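Local coordinates for protein cytochrome c-554 (Nitrosomonas europaea, PDB 1FT5) that carries electrons through four covalently bound haems in the periplasm, accepting them directly from hydroxylamine oxidoreductase during ammonia oxidation, at residues Thr55-Gly67 and Ile76-Ser90. Sequence-based numbering, arbitrary orientation.
Sequences TQDKDCVGCHVDG and IESPKPMLTGVGCES. With HEM (protoporphyrin IX containing Fe), chain F; PO4 (phosphate ion), chain B.
Asp66 and Ser90 meet through a short hydrogen bond: Ser90 OG donates to Asp66 OD2 at 2.5 Å, along the anti lone pair. The same oxygen accepts a second bond from Gly87 N, 2.8 Å from Asp66 OD2, arriving on the syn side and 29° out of the carboxylate plane. OD1 turns instead to two waters: one donates to OD1 and to Glu89 OE1 while accepting from Glu89 N, and a second lies between OD1 and Gly85 O. CG of Asp66 stands anti to the carbonyl carbon (chi1 -73°), which brings OD2 to Gly87 N and the Ser90 hydroxyl. The backbone N of Asp66 bonds almost straight to Leu83 O (2.9 Å, 174°). Leu83 CD2 packs against Asp66 CB. Cut back to an alanine, this position is likely to leave Gly87 N and the Ser90 hydroxyl without their shared acceptor at the start of helix 88-92. A single bridge joins Val65 to Thr84; beside it, Gly85 N makes a weak bond to His64 O, and Val65 CA sits 3.3 Å from Gly85 O as a CH...O contact.

The contact packs the end of one CXXCH haem-binding motif, Cys60 to His64, and the residues just after it against the start of the next, which begins at Cys88. Cys60 and Cys63 are thioether-linked to one haem, and His64 NE2 binds its iron at 2.2 Å; Cys88 is linked to another haem. Val86 CG2 presses on Cys63 O, while the side chain of Val86 also nears His27, axial ligand of a third haem.

Farther off, the Ile76 and Val61 side chains cross at an angle, CD1 of Ile76 3.8 Å from CG2 of Val61; CD1 also touches Gln56 O, and Ile76 CG2 lies against Gln56 CB. One water bridges Gln56 NE2 and Ile76 O. In the second shell, Ala30 O holds His64 ND1, and Gly7, Glu6 and Gly95 hold the Glu89 carboxylate through their backbone N-H groups.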
loop_
_atom_site.group_PDB
_atom_site.type_symbol
_atom_site.label_atom_id
_atom_site.label_comp_id
_atom_site.label_asym_id
_atom_site.label_seq_id
_atom_site.Cartn_x
_atom_site.Cartn_y
_atom_site.Cartn_z
ATOM N N THR A 55 -14.737 -0.345 13.159
ATOM C CA THR A 55 -13.851 -1.397 12.636
ATOM C C THR A 55 -14.526 -2.483 11.818
ATOM O O THR A 55 -13.850 -3.255 11.159
ATOM C CB THR A 55 -13.037 -2.112 13.769
ATOM O OG1 THR A 55 -13.980 -2.764 14.606
ATOM C CG2 THR A 55 -12.224 -1.183 14.595
ATOM N N GLN A 56 -15.865 -2.565 11.876
ATOM C CA GLN A 56 -16.598 -3.556 11.090
ATOM C C GLN A 56 -17.609 -2.838 10.184
ATOM O O GLN A 56 -18.578 -3.449 9.732
ATOM C CB GLN A 56 -17.342 -4.547 12.021
ATOM C CG GLN A 56 -16.354 -5.235 13.022
ATOM C CD GLN A 56 -17.022 -6.321 13.827
ATOM O OE1 GLN A 56 -17.851 -6.055 14.718
ATOM N NE2 GLN A 56 -16.692 -7.535 13.513
ATOM N N ASP A 57 -17.357 -1.544 9.900
ATOM C CA ASP A 57 -18.281 -0.755 9.096
ATOM C C ASP A 57 -17.824 -0.786 7.635
ATOM O O ASP A 57 -16.717 -0.341 7.304
ATOM C CB ASP A 57 -18.300 0.658 9.661
ATOM C CG ASP A 57 -19.437 1.543 9.056
ATOM O OD1 ASP A 57 -19.874 1.257 7.928
ATOM O OD2 ASP A 57 -19.878 2.495 9.750
ATOM N N LYS A 58 -18.662 -1.342 6.771
ATOM C CA LYS A 58 -18.320 -1.402 5.360
ATOM C C LYS A 58 -18.207 -0.031 4.689
ATOM O O LYS A 58 -17.729 0.031 3.560
ATOM C CB LYS A 58 -19.338 -2.285 4.610
ATOM C CG LYS A 58 -20.702 -1.591 4.562
ATOM C CD LYS A 58 -21.781 -2.506 3.975
ATOM C CE LYS A 58 -23.062 -1.700 3.660
ATOM N NZ LYS A 58 -24.223 -2.599 3.345
ATOM N N ASP A 59 -18.688 1.046 5.344
ATOM C CA ASP A 59 -18.511 2.402 4.793
ATOM C C ASP A 59 -17.107 2.930 5.168
ATOM O O ASP A 59 -16.759 4.044 4.756
ATOM C CB ASP A 59 -19.494 3.428 5.409
ATOM C CG ASP A 59 -20.931 3.139 5.074
ATOM O OD1 ASP A 59 -21.140 2.493 4.056
ATOM O OD2 ASP A 59 -21.820 3.600 5.840
ATOM N N CYS A 60 -16.273 2.121 5.897
ATOM C CA CYS A 60 -14.958 2.641 6.341
ATOM C C CYS A 60 -13.796 1.706 6.104
ATOM O O CYS A 60 -12.707 2.148 5.653
ATOM C CB CYS A 60 -14.916 2.919 7.843
ATOM S SG CYS A 60 -16.315 3.892 8.472
ATOM N N VAL A 61 -14.031 0.428 6.308
ATOM C CA VAL A 61 -12.857 -0.458 6.262
ATOM C C VAL A 61 -12.129 -0.579 4.949
ATOM O O VAL A 61 -10.914 -0.828 4.946
ATOM C CB VAL A 61 -13.175 -1.912 6.740
ATOM C CG1 VAL A 61 -13.737 -1.961 8.185
ATOM C CG2 VAL A 61 -14.105 -2.540 5.789
ATOM N N GLY A 62 -12.801 -0.347 3.830
ATOM C CA GLY A 62 -12.190 -0.599 2.546
ATOM C C GLY A 62 -10.945 0.205 2.266
ATOM O O GLY A 62 -10.142 -0.189 1.412
ATOM N N CYS A 63 -10.817 1.349 2.934
ATOM C CA CYS A 63 -9.606 2.126 2.673
ATOM C C CYS A 63 -8.603 2.008 3.808
ATOM O O CYS A 63 -7.584 2.701 3.816
ATOM C CB CYS A 63 -9.975 3.605 2.480
ATOM S SG CYS A 63 -10.992 3.808 1.005
ATOM N N HIS A 64 -8.879 1.143 4.765
ATOM C CA HIS A 64 -8.035 0.962 5.935
ATOM C C HIS A 64 -7.462 -0.463 6.078
ATOM O O HIS A 64 -6.939 -0.810 7.130
ATOM C CB HIS A 64 -8.832 1.321 7.191
ATOM C CG HIS A 64 -9.106 2.812 7.312
ATOM N ND1 HIS A 64 -8.494 3.628 8.239
ATOM C CD2 HIS A 64 -9.914 3.640 6.578
ATOM C CE1 HIS A 64 -8.931 4.899 8.062
ATOM N NE2 HIS A 64 -9.770 4.948 7.054
ATOM N N VAL A 65 -7.641 -1.232 5.007
ATOM C CA VAL A 65 -7.180 -2.658 4.928
ATOM C C VAL A 65 -6.714 -2.953 3.511
ATOM O O VAL A 65 -6.918 -2.184 2.573
ATOM C CB VAL A 65 -8.372 -3.624 5.240
ATOM C CG1 VAL A 65 -8.950 -3.333 6.629
ATOM C CG2 VAL A 65 -9.469 -3.541 4.120
ATOM N N ASP A 66 -6.133 -4.141 3.335
ATOM C CA ASP A 66 -5.754 -4.577 1.988
ATOM C C ASP A 66 -6.842 -5.366 1.210
ATOM O O ASP A 66 -7.402 -6.325 1.764
ATOM C CB ASP A 66 -4.594 -5.613 2.103
ATOM C CG ASP A 66 -3.274 -5.016 2.474
ATOM O OD1 ASP A 66 -2.481 -5.760 3.128
ATOM O OD2 ASP A 66 -3.006 -3.857 2.120
ATOM N N GLY A 67 -7.101 -4.963 -0.043
ATOM C CA GLY A 67 -7.924 -5.747 -0.935
ATOM C C GLY A 67 -9.396 -5.903 -0.565
ATOM O O GLY A 67 -10.025 -6.921 -0.882
ATOM N N ILE A 76 -14.817 -8.483 6.388
ATOM C CA ILE A 76 -15.268 -8.219 7.707
ATOM C C ILE A 76 -15.655 -9.553 8.401
ATOM O O ILE A 76 -15.424 -9.724 9.605
ATOM C CB ILE A 76 -16.450 -7.213 7.673
ATOM C CG1 ILE A 76 -15.877 -5.818 7.305
ATOM C CG2 ILE A 76 -17.113 -7.116 9.057
ATOM C CD1 ILE A 76 -16.976 -4.891 6.711
ATOM N N GLU A 77 -16.176 -10.497 7.626
ATOM C CA GLU A 77 -16.537 -11.743 8.251
ATOM C C GLU A 77 -15.364 -12.550 8.734
ATOM O O GLU A 77 -15.487 -13.274 9.743
ATOM C CB GLU A 77 -17.336 -12.567 7.265
ATOM C CG GLU A 77 -18.825 -12.357 7.410
ATOM C CD GLU A 77 -19.578 -13.618 6.970
ATOM O OE1 GLU A 77 -19.007 -14.382 6.155
ATOM O OE2 GLU A 77 -20.711 -13.858 7.432
ATOM N N SER A 78 -14.231 -12.445 8.049
ATOM C CA SER A 78 -13.061 -13.226 8.506
ATOM C C SER A 78 -11.859 -12.346 8.231
ATOM O O SER A 78 -11.104 -12.555 7.276
ATOM C CB SER A 78 -12.997 -14.532 7.706
ATOM O OG SER A 78 -12.244 -15.446 8.469
ATOM N N PRO A 79 -11.637 -11.344 9.091
ATOM C CA PRO A 79 -10.566 -10.377 8.946
ATOM C C PRO A 79 -9.180 -10.830 9.335
ATOM O O PRO A 79 -8.865 -10.945 10.507
ATOM C CB PRO A 79 -11.006 -9.237 9.804
ATOM C CG PRO A 79 -11.661 -9.899 10.953
ATOM C CD PRO A 79 -12.402 -11.102 10.335
ATOM N N LYS A 80 -8.344 -10.959 8.341
ATOM C CA LYS A 80 -7.004 -11.404 8.651
ATOM C C LYS A 80 -6.063 -10.326 9.174
ATOM O O LYS A 80 -5.977 -9.249 8.580
ATOM C CB LYS A 80 -6.351 -11.936 7.371
ATOM C CG LYS A 80 -6.992 -13.284 6.794
ATOM C CD LYS A 80 -5.934 -14.023 5.958
ATOM C CE LYS A 80 -6.400 -15.327 5.364
ATOM N NZ LYS A 80 -5.194 -16.184 5.065
ATOM N N PRO A 81 -5.379 -10.586 10.302
ATOM C CA PRO A 81 -4.423 -9.588 10.779
ATOM C C PRO A 81 -3.443 -9.176 9.668
ATOM O O PRO A 81 -3.043 -7.980 9.602
ATOM C CB PRO A 81 -3.690 -10.354 11.879
ATOM C CG PRO A 81 -4.833 -11.103 12.545
ATOM C CD PRO A 81 -5.637 -11.636 11.306
ATOM N N MET A 82 -2.982 -10.128 8.853
ATOM C CA MET A 82 -2.041 -9.763 7.791
ATOM C C MET A 82 -2.593 -8.987 6.575
ATOM O O MET A 82 -1.879 -8.705 5.615
ATOM C CB MET A 82 -1.263 -11.015 7.341
ATOM C CG MET A 82 -2.092 -11.998 6.491
ATOM S SD MET A 82 -1.028 -13.350 5.708
ATOM C CE MET A 82 0.019 -12.679 4.804
ATOM N N LEU A 83 -3.888 -8.681 6.629
ATOM C CA LEU A 83 -4.515 -7.813 5.605
ATOM C C LEU A 83 -5.088 -6.589 6.337
ATOM O O LEU A 83 -5.784 -5.784 5.680
ATOM C CB LEU A 83 -5.705 -8.550 4.889
ATOM C CG LEU A 83 -5.241 -9.665 3.941
ATOM C CD1 LEU A 83 -6.447 -10.571 3.563
ATOM C CD2 LEU A 83 -4.630 -9.142 2.649
ATOM N N THR A 84 -4.836 -6.428 7.635
ATOM C CA THR A 84 -5.352 -5.316 8.426
ATOM C C THR A 84 -4.408 -4.158 8.357
ATOM O O THR A 84 -3.204 -4.332 8.536
ATOM C CB THR A 84 -5.562 -5.765 9.893
ATOM O OG1 THR A 84 -6.533 -6.824 9.909
ATOM C CG2 THR A 84 -6.060 -4.636 10.719
ATOM N N GLY A 85 -4.912 -2.929 8.126
ATOM C CA GLY A 85 -3.983 -1.815 7.899
ATOM C C GLY A 85 -3.694 -1.776 6.377
ATOM O O GLY A 85 -3.920 -2.771 5.655
ATOM N N VAL A 86 -3.186 -0.650 5.853
ATOM C CA VAL A 86 -2.902 -0.507 4.428
ATOM C C VAL A 86 -1.480 -1.008 4.317
ATOM O O VAL A 86 -0.538 -0.329 4.686
ATOM C CB VAL A 86 -2.994 0.967 4.026
ATOM C CG1 VAL A 86 -2.649 1.128 2.595
ATOM C CG2 VAL A 86 -4.473 1.437 4.190
ATOM N N GLY A 87 -1.400 -2.211 3.779
ATOM C CA GLY A 87 -0.137 -2.942 3.684
ATOM C C GLY A 87 0.487 -3.010 2.329
ATOM O O GLY A 87 0.145 -2.315 1.373
ATOM N N CYS A 88 1.427 -3.983 2.229
ATOM C CA CYS A 88 2.261 -4.017 1.028
ATOM C C CYS A 88 1.539 -4.087 -0.288
ATOM O O CYS A 88 1.854 -3.450 -1.251
ATOM C CB CYS A 88 3.213 -5.257 1.158
ATOM S SG CYS A 88 3.935 -5.522 2.758
ATOM N N GLU A 89 0.535 -4.986 -0.370
ATOM C CA GLU A 89 -0.156 -5.204 -1.608
ATOM C C GLU A 89 -1.098 -4.034 -1.961
ATOM O O GLU A 89 -1.451 -3.898 -3.101
ATOM C CB GLU A 89 -0.978 -6.464 -1.496
ATOM C CG GLU A 89 -0.117 -7.770 -1.407
ATOM C CD GLU A 89 -0.982 -8.945 -0.973
ATOM O OE1 GLU A 89 -1.558 -8.899 0.106
ATOM O OE2 GLU A 89 -1.127 -9.901 -1.775
ATOM N N SER A 90 -1.494 -3.254 -0.954
ATOM C CA SER A 90 -2.331 -2.091 -1.303
ATOM C C SER A 90 -1.601 -1.135 -2.222
ATOM O O SER A 90 -2.250 -0.421 -2.995
ATOM C CB SER A 90 -2.825 -1.330 -0.052
ATOM O OG SER A 90 -3.871 -2.051 0.570
HETATM C CHA HEM F . -7.902 8.893 7.275
HETATM C CHB HEM F . -11.723 7.310 9.793
HETATM C CHC HEM F . -13.800 5.791 5.621
HETATM C CHD HEM F . -9.726 7.045 3.210
HETATM C C1A HEM F . -8.756 8.568 8.362
HETATM C C2A HEM F . -8.564 9.008 9.696
HETATM C C3A HEM F . -9.644 8.536 10.429
HETATM C C4A HEM F . -10.461 7.830 9.466
HETATM C CMA HEM F . -9.983 8.749 11.918
HETATM C CAA HEM F . -7.413 9.848 10.167
HETATM C CBA HEM F . -7.635 11.337 9.907
HETATM C CGA HEM F . -6.558 12.199 10.556
HETATM O O1A HEM F . -5.699 11.670 11.298
HETATM O O2A HEM F . -6.550 13.412 10.278
HETATM C C1B HEM F . -12.623 6.756 8.858
HETATM C C2B HEM F . -13.982 6.354 9.159
HETATM C C3B HEM F . -14.563 5.999 8.001
HETATM C C4B HEM F . -13.575 6.122 6.960
HETATM C CMB HEM F . -14.604 6.276 10.532
HETATM C CAB HEM F . -15.996 5.506 7.750
HETATM C CBB HEM F . -17.062 6.500 8.271
HETATM C C1C HEM F . -12.821 5.941 4.598
HETATM C C2C HEM F . -13.031 5.559 3.219
HETATM C C3C HEM F . -11.864 5.875 2.539
HETATM C C4C HEM F . -10.990 6.472 3.530
HETATM C CMC HEM F . -14.269 4.891 2.637
HETATM C CAC HEM F . -11.478 5.625 1.111
HETATM C CBC HEM F . -12.513 5.824 0.001
HETATM C C1D HEM F . -8.887 7.682 4.117
HETATM C C2D HEM F . -7.694 8.358 3.741
HETATM C C3D HEM F . -7.184 8.914 4.894
HETATM C C4D HEM F . -8.075 8.538 5.958
HETATM C CMD HEM F . -7.146 8.439 2.313
HETATM C CAD HEM F . -5.931 9.763 4.985
HETATM C CBD HEM F . -6.174 11.283 4.926
HETATM C CGD HEM F . -4.873 12.058 4.988
HETATM O O1D HEM F . -4.295 12.131 6.073
HETATM O O2D HEM F . -4.469 12.585 3.988
HETATM N NA HEM F . -9.910 7.781 8.207
HETATM N NB HEM F . -12.361 6.620 7.498
HETATM N NC HEM F . -11.536 6.436 4.797
HETATM N ND HEM F . -9.123 7.760 5.448
HETATM FE FE HEM F . -10.604 6.877 6.520
HETATM P P PO4 B . -17.602 -8.897 4.018
HETATM O O1 PO4 B . -18.903 -8.029 4.197
HETATM O O2 PO4 B . -17.661 -9.656 2.663
HETATM O O3 PO4 B . -16.403 -7.922 3.978
HETATM O O4 PO4 B . -17.591 -9.946 5.132
HETATM O O HOH W 1 -14.672 -7.894 11.586
HETATM O O HOH W 2 -0.447 -6.802 1.694
HETATM O O HOH W 3 -2.014 -4.989 5.659
HETATM O O HOH W 4 -6.073 -2.490 -1.017
#